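Local coordinates for protein EIAV protease (Equine infectious anemia virus, PDB 1FMB) that probably cleaves the viral polyproteins as the homodimeric aspartic protease of the virus, with a peptide-like inhibitor bound in its cleft, at residues N16-N21 / N39-R44; L20-D25 / T88-D93; V32-H37 / A83-T88. The protein carries 1 engineered substitution. All blocks are in the same frame, centred on the assembly; numbering follows the deposited sequence.

Contact 1. Residues N16-N21 / N39-R44; sequences NDTPLN and NRLKYR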
loop_
_atom_site.group_PDB
_atom_site.type_symbol
_atom_site.label_atom_id
_atom_site.label_comp_id
_atom_site.label_asym_id
_atom_site.label_seq_id
_atom_site.Cartn_x
_atom_site.Cartn_y
_atom_site.Cartn_z
ATOM N N ASN A 16 17.158 -2.667 -14.173
ATOM C CA ASN A 16 18.193 -3.436 -14.891
ATOM C C ASN A 16 17.879 -3.383 -16.394
ATOM O O ASN A 16 17.758 -4.372 -17.117
ATOM C CB ASN A 16 18.283 -4.907 -14.464
ATOM C CG ASN A 16 18.843 -5.047 -13.053
ATOM O OD1 ASN A 16 19.117 -4.011 -12.425
ATOM N ND2 ASN A 16 19.063 -6.264 -12.550
ATOM N N ASP A 17 17.685 -2.170 -16.890
ATOM C CA ASP A 17 17.402 -1.903 -18.294
ATOM C C ASP A 17 16.147 -2.454 -18.929
ATOM O O ASP A 17 16.044 -2.612 -20.141
ATOM C CB ASP A 17 18.425 -2.660 -19.179
ATOM C CG ASP A 17 19.608 -1.747 -19.394
ATOM O OD1 ASP A 17 19.798 -0.878 -18.522
ATOM O OD2 ASP A 17 20.263 -1.964 -20.437
ATOM N N THR A 18 15.157 -2.799 -18.152
ATOM C CA THR A 18 13.939 -3.405 -18.654
ATOM C C THR A 18 12.784 -2.546 -18.173
ATOM O O THR A 18 12.695 -2.351 -16.956
ATOM C CB THR A 18 13.825 -4.723 -17.843
ATOM O OG1 THR A 18 15.102 -5.428 -17.936
ATOM C CG2 THR A 18 12.725 -5.605 -18.322
ATOM N N PRO A 19 11.991 -2.041 -19.087
ATOM C CA PRO A 19 10.827 -1.207 -18.737
ATOM C C PRO A 19 9.768 -2.068 -18.048
ATOM O O PRO A 19 9.341 -3.132 -18.567
ATOM C CB PRO A 19 10.468 -0.519 -20.049
ATOM C CG PRO A 19 10.936 -1.492 -21.100
ATOM C CD PRO A 19 12.126 -2.228 -20.529
ATOM N N LEU A 20 9.382 -1.651 -16.808
ATOM C CA LEU A 20 8.347 -2.462 -16.108
ATOM C C LEU A 20 7.293 -1.512 -15.536
ATOM O O LEU A 20 7.704 -0.466 -15.048
ATOM C CB LEU A 20 8.968 -3.130 -14.855
ATOM C CG LEU A 20 9.943 -4.303 -15.135
ATOM C CD1 LEU A 20 10.490 -4.924 -13.846
ATOM C CD2 LEU A 20 9.185 -5.378 -15.872
ATOM N N ASN A 21 6.023 -1.887 -15.485
ATOM C CA ASN A 21 4.942 -1.075 -14.916
ATOM C C ASN A 21 4.923 -1.488 -13.425
ATOM O O ASN A 21 4.935 -2.699 -13.182
ATOM C CB ASN A 21 3.544 -1.379 -15.431
ATOM C CG ASN A 21 2.569 -0.207 -15.310
ATOM O OD1 ASN A 21 2.665 0.891 -15.902
ATOM N ND2 ASN A 21 1.536 -0.475 -14.501
ATOM N N ASN A 39 12.460 -12.828 -13.766
ATOM C CA ASN A 39 12.797 -13.740 -14.865
ATOM C C ASN A 39 12.853 -13.087 -16.228
ATOM O O ASN A 39 13.418 -13.631 -17.172
ATOM C CB ASN A 39 11.783 -14.879 -14.961
ATOM C CG ASN A 39 11.921 -15.804 -13.761
ATOM O OD1 ASN A 39 10.961 -16.509 -13.437
ATOM N ND2 ASN A 39 13.037 -15.880 -13.076
ATOM N N ARG A 40 12.261 -11.918 -16.384
ATOM C CA ARG A 40 12.241 -11.176 -17.631
ATOM C C ARG A 40 13.294 -10.074 -17.669
ATOM O O ARG A 40 13.423 -9.446 -18.720
ATOM C CB ARG A 40 10.895 -10.426 -17.730
ATOM C CG ARG A 40 9.761 -11.061 -18.504
ATOM C CD ARG A 40 8.437 -10.362 -18.189
ATOM N NE ARG A 40 8.351 -8.968 -18.601
ATOM C CZ ARG A 40 7.245 -8.232 -18.548
ATOM N NH1 ARG A 40 6.071 -8.721 -18.139
ATOM N NH2 ARG A 40 7.237 -6.969 -18.941
ATOM N N LEU A 41 14.021 -9.791 -16.576
ATOM C CA LEU A 41 15.011 -8.732 -16.601
ATOM C C LEU A 41 16.092 -9.044 -17.630
ATOM O O LEU A 41 16.528 -10.190 -17.767
ATOM C CB LEU A 41 15.634 -8.570 -15.206
ATOM C CG LEU A 41 14.696 -8.136 -14.072
ATOM C CD1 LEU A 41 15.533 -7.991 -12.814
ATOM C CD2 LEU A 41 13.938 -6.809 -14.275
ATOM N N LYS A 42 16.611 -8.034 -18.307
ATOM C CA LYS A 42 17.680 -8.231 -19.325
ATOM C C LYS A 42 18.937 -8.674 -18.609
ATOM O O LYS A 42 19.653 -9.532 -19.145
ATOM C CB LYS A 42 17.873 -6.873 -20.052
ATOM C CG LYS A 42 16.486 -6.560 -20.617
ATOM C CD LYS A 42 16.346 -5.642 -21.810
ATOM C CE LYS A 42 17.492 -5.730 -22.811
ATOM N NZ LYS A 42 18.812 -5.398 -22.187
ATOM N N TYR A 43 19.178 -8.190 -17.383
ATOM C CA TYR A 43 20.347 -8.596 -16.640
ATOM C C TYR A 43 19.886 -8.888 -15.201
ATOM O O TYR A 43 19.003 -8.121 -14.849
ATOM C CB TYR A 43 21.385 -7.474 -16.485
ATOM C CG TYR A 43 21.832 -6.914 -17.810
ATOM C CD1 TYR A 43 22.678 -7.735 -18.586
ATOM C CD2 TYR A 43 21.479 -5.667 -18.285
ATOM C CE1 TYR A 43 23.171 -7.340 -19.817
ATOM C CE2 TYR A 43 21.982 -5.261 -19.521
ATOM C CZ TYR A 43 22.809 -6.084 -20.268
ATOM O OH TYR A 43 23.273 -5.640 -21.484
ATOM N N ARG A 44 20.494 -9.845 -14.554
ATOM C CA ARG A 44 20.142 -10.156 -13.161
ATOM C C ARG A 44 21.425 -10.334 -12.363
ATOM O O ARG A 44 22.376 -10.902 -12.904
ATOM C CB ARG A 44 19.443 -11.534 -13.113
ATOM C CG ARG A 44 17.948 -11.441 -13.274
ATOM C CD ARG A 44 17.356 -12.834 -13.508
ATOM N NE ARG A 44 17.991 -13.373 -14.708
ATOM C CZ ARG A 44 17.570 -12.974 -15.908
ATOM N NH1 ARG A 44 16.379 -12.367 -15.937
ATOM N NH2 ARG A 44 18.315 -13.287 -16.966
HETATM O O HOH W 1 9.428 -5.259 -20.375
#

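Contact 2. Residues L20-D25 / T88-D93; sequences LNVLLD and TILGRD. With HYB ([2-(2-methyl-propane-2-sulfonylmethyl)-3-naphthalen-1-yl-propionyl-valinyl]-phenylalaninol), chain B.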
loop_
_atom_site.group_PDB
_atom_site.type_symbol
_atom_site.label_atom_id
_atom_site.label_comp_id
_atom_site.label_asym_id
_atom_site.label_seq_id
_atom_site.Cartn_x
_atom_site.Cartn_y
_atom_site.Cartn_z
ATOM N N LEU A 20 9.382 -1.651 -16.808
ATOM C CA LEU A 20 8.347 -2.462 -16.108
ATOM C C LEU A 20 7.293 -1.512 -15.536
ATOM O O LEU A 20 7.704 -0.466 -15.048
ATOM C CB LEU A 20 8.968 -3.130 -14.855
ATOM C CG LEU A 20 9.943 -4.303 -15.135
ATOM C CD1 LEU A 20 10.490 -4.924 -13.846
ATOM C CD2 LEU A 20 9.185 -5.378 -15.872
ATOM N N ASN A 21 6.023 -1.887 -15.485
ATOM C CA ASN A 21 4.942 -1.075 -14.916
ATOM C C ASN A 21 4.923 -1.488 -13.425
ATOM O O ASN A 21 4.935 -2.699 -13.182
ATOM C CB ASN A 21 3.544 -1.379 -15.431
ATOM C CG ASN A 21 2.569 -0.207 -15.310
ATOM O OD1 ASN A 21 2.665 0.891 -15.902
ATOM N ND2 ASN A 21 1.536 -0.475 -14.501
ATOM N N VAL A 22 5.022 -0.496 -12.567
ATOM C CA VAL A 22 5.115 -0.753 -11.122
ATOM C C VAL A 22 4.073 -0.002 -10.312
ATOM O O VAL A 22 3.677 1.045 -10.804
ATOM C CB VAL A 22 6.495 -0.359 -10.562
ATOM C CG1 VAL A 22 7.580 -1.103 -11.353
ATOM C CG2 VAL A 22 6.901 1.079 -10.612
ATOM N N LEU A 23 3.669 -0.482 -9.146
ATOM C CA LEU A 23 2.657 0.176 -8.341
ATOM C C LEU A 23 3.421 1.057 -7.366
ATOM O O LEU A 23 4.390 0.537 -6.759
ATOM C CB LEU A 23 1.857 -0.899 -7.598
ATOM C CG LEU A 23 0.887 -0.361 -6.532
ATOM C CD1 LEU A 23 -0.214 0.464 -7.166
ATOM C CD2 LEU A 23 0.232 -1.506 -5.761
ATOM N N LEU A 24 3.072 2.314 -7.140
ATOM C CA LEU A 24 3.725 3.219 -6.181
ATOM C C LEU A 24 2.896 3.068 -4.882
ATOM O O LEU A 24 1.717 3.453 -4.800
ATOM C CB LEU A 24 3.600 4.665 -6.667
ATOM C CG LEU A 24 4.172 4.754 -8.119
ATOM C CD1 LEU A 24 4.013 6.180 -8.642
ATOM C CD2 LEU A 24 5.601 4.332 -8.049
ATOM N N ASP A 25 3.517 2.426 -3.928
ATOM C CA ASP A 25 2.803 2.004 -2.721
ATOM C C ASP A 25 3.302 2.516 -1.383
ATOM O O ASP A 25 4.297 2.046 -0.815
ATOM C CB ASP A 25 2.844 0.454 -2.762
ATOM C CG ASP A 25 1.987 -0.260 -1.712
ATOM O OD1 ASP A 25 1.312 0.468 -0.942
ATOM O OD2 ASP A 25 2.163 -1.485 -1.686
ATOM N N THR A 88 4.542 -5.731 -9.249
ATOM C CA THR A 88 5.833 -5.280 -8.695
ATOM C C THR A 88 5.509 -3.925 -8.045
ATOM O O THR A 88 4.741 -3.132 -8.583
ATOM C CB THR A 88 6.798 -5.035 -9.861
ATOM O OG1 THR A 88 7.278 -6.343 -10.233
ATOM C CG2 THR A 88 7.968 -4.160 -9.401
ATOM N N ILE A 89 6.061 -3.838 -6.844
ATOM C CA ILE A 89 5.830 -2.684 -5.953
ATOM C C ILE A 89 7.059 -1.913 -5.574
ATOM O O ILE A 89 8.103 -2.415 -5.158
ATOM C CB ILE A 89 5.231 -3.336 -4.655
ATOM C CG1 ILE A 89 3.901 -4.025 -4.964
ATOM C CG2 ILE A 89 5.124 -2.366 -3.464
ATOM C CD1 ILE A 89 3.271 -4.697 -3.781
ATOM N N LEU A 90 6.961 -0.596 -5.751
ATOM C CA LEU A 90 7.970 0.321 -5.293
ATOM C C LEU A 90 7.362 0.824 -3.941
ATOM O O LEU A 90 6.314 1.499 -3.889
ATOM C CB LEU A 90 8.096 1.511 -6.259
ATOM C CG LEU A 90 9.353 1.480 -7.117
ATOM C CD1 LEU A 90 9.781 0.103 -7.560
ATOM C CD2 LEU A 90 9.256 2.483 -8.257
ATOM N N GLY A 91 8.031 0.457 -2.846
ATOM C CA GLY A 91 7.564 0.878 -1.526
ATOM C C GLY A 91 8.345 2.132 -1.090
ATOM O O GLY A 91 9.137 2.708 -1.835
ATOM N N ARG A 92 8.266 2.402 0.207
ATOM C CA ARG A 92 8.818 3.620 0.813
ATOM C C ARG A 92 10.318 3.775 0.677
ATOM O O ARG A 92 10.787 4.920 0.577
ATOM C CB ARG A 92 8.335 3.738 2.282
ATOM C CG ARG A 92 6.792 3.972 2.386
ATOM C CD ARG A 92 6.499 4.356 3.880
ATOM N NE ARG A 92 6.816 3.301 4.824
ATOM C CZ ARG A 92 7.903 3.147 5.570
ATOM N NH1 ARG A 92 8.905 4.068 5.589
ATOM N NH2 ARG A 92 8.087 2.109 6.396
ATOM N N ASP A 93 11.053 2.674 0.708
ATOM C CA ASP A 93 12.498 2.774 0.573
ATOM C C ASP A 93 12.852 3.402 -0.751
ATOM O O ASP A 93 13.587 4.385 -0.741
ATOM C CB ASP A 93 13.181 1.410 0.762
ATOM C CG ASP A 93 12.690 0.355 -0.225
ATOM O OD1 ASP A 93 11.609 0.415 -0.809
ATOM O OD2 ASP A 93 13.414 -0.624 -0.487
HETATM S S1 HYB B . -8.660 -6.319 -3.495
HETATM O O2 HYB B . -8.434 -7.696 -3.835
HETATM O O3 HYB B . -8.640 -5.945 -2.118
HETATM C C4 HYB B . -4.243 -8.684 -7.648
HETATM C C5 HYB B . -4.876 -8.906 -6.462
HETATM C C6 HYB B . -5.141 -7.801 -5.559
HETATM C C7 HYB B . -4.765 -6.548 -5.890
HETATM C C8 HYB B . -4.056 -6.270 -7.181
HETATM C C9 HYB B . -3.827 -7.363 -8.028
HETATM C C10 HYB B . -3.171 -7.162 -9.290
HETATM C C11 HYB B . -2.761 -5.905 -9.648
HETATM C C12 HYB B . -2.986 -4.797 -8.784
HETATM C C13 HYB B . -3.634 -4.990 -7.562
HETATM O O14 HYB B . -0.357 -2.381 -1.788
HETATM C C15 HYB B . 0.011 -3.331 -0.722
HETATM N N16 HYB B . -2.172 -4.334 -1.087
HETATM C C17 HYB B . -0.732 -4.647 -1.087
HETATM C C18 HYB B . -0.356 -5.146 -2.503
HETATM C C19 HYB B . -0.740 -6.545 -2.939
HETATM C C20 HYB B . -1.889 -6.831 -3.685
HETATM C C21 HYB B . -2.204 -8.121 -4.132
HETATM C C22 HYB B . -1.338 -9.173 -3.813
HETATM C C23 HYB B . -0.175 -8.912 -3.093
HETATM C C24 HYB B . 0.123 -7.618 -2.657
HETATM N N25 HYB B . -5.024 -5.220 -1.710
HETATM C C26 HYB B . -4.561 -4.477 -0.510
HETATM C C27 HYB B . -3.091 -5.008 -0.303
HETATM O O28 HYB B . -2.756 -5.867 0.497
HETATM C C29 HYB B . -5.456 -4.669 0.739
HETATM C C30 HYB B . -4.750 -4.178 2.014
HETATM C C31 HYB B . -6.777 -3.916 0.459
HETATM C C32 HYB B . -5.695 -4.651 -2.750
HETATM O O33 HYB B . -5.956 -3.443 -2.806
HETATM C C34 HYB B . -6.033 -5.602 -3.917
HETATM C C35 HYB B . -4.967 -5.306 -5.003
HETATM C C36 HYB B . -7.481 -5.393 -4.466
HETATM C C37 HYB B . -10.665 -4.373 -3.735
HETATM C C38 HYB B . -10.317 -5.831 -4.131
HETATM C C39 HYB B . -11.323 -6.749 -3.395
HETATM C C40 HYB B . -10.387 -6.054 -5.662
HETATM O O HOH W 2 3.638 -4.608 -11.872
#

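Contact 3. Residues V32-H37 / A83-T88; sequences VLTTAH and ADIPVT. With HYB ([2-(2-methyl-propane-2-sulfonylmethyl)-3-naphthalen-1-yl-propionyl-valinyl]-phenylalaninol), chain B.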
loop_
_atom_site.group_PDB
_atom_site.type_symbol
_atom_site.label_atom_id
_atom_site.label_comp_id
_atom_site.label_asym_id
_atom_site.label_seq_id
_atom_site.Cartn_x
_atom_site.Cartn_y
_atom_site.Cartn_z
ATOM N N VAL A 32 9.255 -4.748 -3.833
ATOM C CA VAL A 32 9.266 -6.157 -4.204
ATOM C C VAL A 32 9.003 -6.355 -5.690
ATOM O O VAL A 32 8.079 -5.848 -6.304
ATOM C CB VAL A 32 8.082 -6.837 -3.456
ATOM C CG1 VAL A 32 8.174 -8.376 -3.641
ATOM C CG2 VAL A 32 8.219 -6.563 -1.949
ATOM N N LEU A 33 9.875 -7.129 -6.290
ATOM C CA LEU A 33 9.713 -7.479 -7.725
ATOM C C LEU A 33 9.012 -8.850 -7.702
ATOM O O LEU A 33 9.362 -9.776 -6.924
ATOM C CB LEU A 33 11.175 -7.600 -8.090
ATOM C CG LEU A 33 11.735 -7.729 -9.480
ATOM C CD1 LEU A 33 11.207 -6.554 -10.317
ATOM C CD2 LEU A 33 13.255 -7.757 -9.349
ATOM N N THR A 34 8.068 -8.960 -8.640
ATOM C CA THR A 34 7.403 -10.278 -8.777
ATOM C C THR A 34 8.428 -11.216 -9.412
ATOM O O THR A 34 9.373 -10.854 -10.123
ATOM C CB THR A 34 6.139 -10.251 -9.628
ATOM O OG1 THR A 34 6.446 -9.988 -11.036
ATOM C CG2 THR A 34 5.109 -9.204 -9.286
ATOM N N THR A 35 8.355 -12.516 -9.141
ATOM C CA THR A 35 9.286 -13.467 -9.752
ATOM C C THR A 35 9.215 -13.479 -11.301
ATOM O O THR A 35 10.294 -13.696 -11.898
ATOM C CB THR A 35 8.844 -14.862 -9.269
ATOM O OG1 THR A 35 8.851 -14.859 -7.829
ATOM C CG2 THR A 35 9.775 -15.922 -9.845
ATOM N N ALA A 36 8.055 -13.282 -11.896
ATOM C CA ALA A 36 7.815 -13.268 -13.337
ATOM C C ALA A 36 8.611 -12.073 -13.880
ATOM O O ALA A 36 9.282 -12.258 -14.891
ATOM C CB ALA A 36 6.374 -13.074 -13.765
ATOM N N HIS A 37 8.619 -10.918 -13.191
ATOM C CA HIS A 37 9.414 -9.780 -13.645
ATOM C C HIS A 37 10.915 -10.039 -13.519
ATOM O O HIS A 37 11.657 -9.676 -14.439
ATOM C CB HIS A 37 9.031 -8.493 -12.903
ATOM C CG HIS A 37 7.777 -7.906 -13.456
ATOM N ND1 HIS A 37 7.133 -6.820 -12.886
ATOM C CD2 HIS A 37 6.957 -8.317 -14.459
ATOM C CE1 HIS A 37 6.072 -6.502 -13.591
ATOM N NE2 HIS A 37 5.923 -7.400 -14.564
ATOM N N ALA A 83 9.391 -11.962 -4.939
ATOM C CA ALA A 83 8.403 -12.877 -4.328
ATOM C C ALA A 83 7.271 -13.200 -5.254
ATOM O O ALA A 83 7.033 -12.468 -6.246
ATOM C CB ALA A 83 7.898 -12.243 -3.004
ATOM N N ASP A 84 6.566 -14.374 -5.039
ATOM C CA ASP A 84 5.483 -14.633 -5.991
ATOM C C ASP A 84 4.234 -13.829 -5.634
ATOM O O ASP A 84 3.286 -14.399 -5.070
ATOM C CB ASP A 84 5.055 -16.107 -5.887
ATOM C CG ASP A 84 6.076 -16.973 -6.606
ATOM O OD1 ASP A 84 6.590 -16.555 -7.657
ATOM O OD2 ASP A 84 6.351 -18.095 -6.129
ATOM N N ILE A 85 4.228 -12.545 -5.915
ATOM C CA ILE A 85 3.114 -11.658 -5.650
ATOM C C ILE A 85 2.571 -11.197 -7.003
ATOM O O ILE A 85 3.248 -11.365 -7.999
ATOM C CB ILE A 85 3.465 -10.519 -4.692
ATOM C CG1 ILE A 85 4.584 -9.605 -5.209
ATOM C CG2 ILE A 85 3.930 -11.167 -3.385
ATOM C CD1 ILE A 85 4.603 -8.239 -4.508
ATOM N N PRO A 86 1.362 -10.634 -7.054
ATOM C CA PRO A 86 0.727 -10.293 -8.312
ATOM C C PRO A 86 1.277 -9.074 -9.003
ATOM O O PRO A 86 0.976 -8.930 -10.181
ATOM C CB PRO A 86 -0.716 -9.933 -7.848
ATOM C CG PRO A 86 -0.810 -10.673 -6.566
ATOM C CD PRO A 86 0.509 -10.494 -5.879
ATOM N N VAL A 87 2.006 -8.199 -8.271
ATOM C CA VAL A 87 2.437 -6.991 -9.029
ATOM C C VAL A 87 3.766 -6.495 -8.493
ATOM O O VAL A 87 4.077 -6.871 -7.351
ATOM C CB VAL A 87 1.319 -5.942 -8.802
ATOM C CG1 VAL A 87 1.139 -5.618 -7.320
ATOM C CG2 VAL A 87 1.521 -4.632 -9.539
ATOM N N THR A 88 4.542 -5.731 -9.249
ATOM C CA THR A 88 5.833 -5.280 -8.695
ATOM C C THR A 88 5.509 -3.925 -8.045
ATOM O O THR A 88 4.741 -3.132 -8.583
ATOM C CB THR A 88 6.798 -5.035 -9.861
ATOM O OG1 THR A 88 7.278 -6.343 -10.233
ATOM C CG2 THR A 88 7.968 -4.160 -9.401
HETATM S S1 HYB B . -8.660 -6.319 -3.495
HETATM O O2 HYB B . -8.434 -7.696 -3.835
HETATM O O3 HYB B . -8.640 -5.945 -2.118
HETATM C C4 HYB B . -4.243 -8.684 -7.648
HETATM C C5 HYB B . -4.876 -8.906 -6.462
HETATM C C6 HYB B . -5.141 -7.801 -5.559
HETATM C C7 HYB B . -4.765 -6.548 -5.890
HETATM C C8 HYB B . -4.056 -6.270 -7.181
HETATM C C9 HYB B . -3.827 -7.363 -8.028
HETATM C C10 HYB B . -3.171 -7.162 -9.290
HETATM C C11 HYB B . -2.761 -5.905 -9.648
HETATM C C12 HYB B . -2.986 -4.797 -8.784
HETATM C C13 HYB B . -3.634 -4.990 -7.562
HETATM O O14 HYB B . -0.357 -2.381 -1.788
HETATM C C15 HYB B . 0.011 -3.331 -0.722
HETATM N N16 HYB B . -2.172 -4.334 -1.087
HETATM C C17 HYB B . -0.732 -4.647 -1.087
HETATM C C18 HYB B . -0.356 -5.146 -2.503
HETATM C C19 HYB B . -0.740 -6.545 -2.939
HETATM C C20 HYB B . -1.889 -6.831 -3.685
HETATM C C21 HYB B . -2.204 -8.121 -4.132
HETATM C C22 HYB B . -1.338 -9.173 -3.813
HETATM C C23 HYB B . -0.175 -8.912 -3.093
HETATM C C24 HYB B . 0.123 -7.618 -2.657
HETATM N N25 HYB B . -5.024 -5.220 -1.710
HETATM C C26 HYB B . -4.561 -4.477 -0.510
HETATM C C27 HYB B . -3.091 -5.008 -0.303
HETATM O O28 HYB B . -2.756 -5.867 0.497
HETATM C C29 HYB B . -5.456 -4.669 0.739
HETATM C C30 HYB B . -4.750 -4.178 2.014
HETATM C C31 HYB B . -6.777 -3.916 0.459
HETATM C C32 HYB B . -5.695 -4.651 -2.750
HETATM O O33 HYB B . -5.956 -3.443 -2.806
HETATM C C34 HYB B . -6.033 -5.602 -3.917
HETATM C C35 HYB B . -4.967 -5.306 -5.003
HETATM C C36 HYB B . -7.481 -5.393 -4.466
HETATM C C37 HYB B . -10.665 -4.373 -3.735
HETATM C C38 HYB B . -10.317 -5.831 -4.131
HETATM C C39 HYB B . -11.323 -6.749 -3.395
HETATM C C40 HYB B . -10.387 -6.054 -5.662
#

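Contact 1. Residues N16-N21 / N39-R44
Thr18 and Lys42 lie alongside each other, their side chains running opposite ways. Thr18 CG2 stands anti to the backbone N, and OG1 lies beside that N (chi1 -51°). OG1 accepts a nearly straight bond from Lys42 N at 3.0 Å, with 164° at the hydrogen. It also donates to Asn16 O at 3.0 Å, from well above the carbonyl plane. One hydroxyl thus bonds to both the opposite segment and the turn before it. The first methylenes of Lys42 pass close by, with CG 3.2 Å from Thr18 OG1. Asn16 reaches across with its amide: ND2 donates to Tyr43 O at 3.0 Å, and the donor sits above the carbonyl plane. Its OD1 is taken by Thr68 N of the strand 58-71. Asn16 and Asp17 form the tight turn of the hairpin between strands 10-15 and 18-24. Both have left-handed backbone torsions, close to a type I' turn. The chain leaving helix 35-40 packs against this hairpin end of the retroviral protease fold. Asp17 lies on the outer side. Its OD2 meets the edge of the Tyr43 ring, 3.8 Å from CE2, with carboxylate and ring planes 64° apart. Lys42 NZ is 4.1 Å from Asp17 OD2, too far for a salt bridge, though the opposite charges may attract. Further along the strand, the Leu20 side chain runs roughly perpendicular to that of Leu41, and Leu20 CD1 touches Leu41 CD2 at 4.0 Å. Leu20 CD2 lies over one face of the Arg40 guanidinium, 4.0 Å from NH2. A water in the guanidinium plane accepts from Arg40 NH2 and donates to Pro19 O.

Contact 2. Residues L20-D25 / T88-D93
Asp25 N donates to Leu90 O across the contact at 2.9 Å, while the Asp25 side chain holds the inhibitor: OD2 and the hydroxyl O14 are hydrogen-bonded at 2.7 Å. Asp25 OD1 accepts from Gly27 N and lies close to OD1 of Asp25 in the second subunit. Two more backbone bonds join the strands: Leu23 N to Thr88 O at 2.9 Å and Leu90 N to Leu23 O at 3.0 Å. All three backbone bonds are nearly straight. Beyond them, Gly91 CA makes a CH-O contact to Asp25 O, and at the other end a water bridges Asn21 O and Thr88 N. Strands 18-24 and 89-90 run parallel here, in the core of the retropepsin fold. Asp25 opens the Asp-Thr-Gly signature of aspartic proteases. Leu24 O accepts from Thr26 OG1 of the second subunit, a bond of the fireman's grip. Leu23 and Ile89 share one face of the sheet. Ile89 CG2 lies 3.6 Å from Asp25 OD2, and Ile89 CD1 reaches inhibitor C18 at 3.9 Å. Leu24 and Leu90 run alongside each other on the opposite face, their CD2 atoms 4.1 Å apart. Val22 sends one methyl to Leu90 and one to Thr88: CG2 sits 3.6 Å from Leu90 CD2, while CG1 packs on Thr88 CG2.

Contact 3. Residues V32-H37 / A83-T88
His37 and Thr88 meet in the tightly bonded part of this contact, where Thr88 and Thr34 are buried. His37 ND1 and Thr88 OG1 lie 2.7 Å apart, the hydroxyl approaching the ring edge-on, close to the ring plane. Either could donate. The same OG1 accepts a straight bond from Thr34 N at 3.2 Å, with 172° at the hydrogen, so this hydroxyl has a partner from the strand and another from the helix. Leu33 lies alongside Thr88, its CD1 near the hydroxyl. Thr34 OG1 sits between its backbone N and carbonyl carbon (chi1 68°). From there it accepts from His37 N and caps the start of helix 35-40. The capping oxygen also stands over one face of the His37 ring, toward the rim. Strand 32-34 runs parallel to the end of strand 74-83, and Ala83 N donates to Leu33 O at 3.0 Å. This pairing belongs to the sheet of the retroviral protease fold, and the chain from Ala83 to Thr88 then loops beside the inhibitor cleft, with Pro86 next to the bound inhibitor. Apolar packing fills the cleft-ward part: Val32 CG1 touches Ile85 CD1 at 3.7 Å and Ala83 CB at 3.9 Å. The side chains of Val32 and Ile85 meet at an oblique angle. Val87 O is buried by the contact and has no polar partner in the model. The other side is looser and nearer solvent. There the chain makes an inverse gamma turn centred on Asp84, an exposed residue. Thr35 OG1 donates to Asp84 OD1 at 2.8 Å, meeting it from above the carboxylate plane. Thr35 N also donates to Ala83 O at 3.2 Å, in a more bent bond of 137°.

In the fold
Strand 18-24 carries one side of both contact 1 and contact 2, whose centres lie about 14 Å apart. The centre of contact 3 lies about 12 Å from that of contact 1 and about 10 Å from that of contact 2. In sequence, contact 3 falls between the two segments of contact 2, apart from the shared Thr88, while contacts 1 and 3 alternate and share helix 35-40. Strand 89-90 lies between strands 18-24 and 32-34, with Ile89 N within hydrogen-bonding distance of Val32 O, as in the psi motif of aspartic proteases. Leu20 packs on His37 and Leu33. Contact 1 lies at the outer hairpin turn; contact 2, in the core, reaches inhibitor and second subunit; contact 3 flanks the inhibitor.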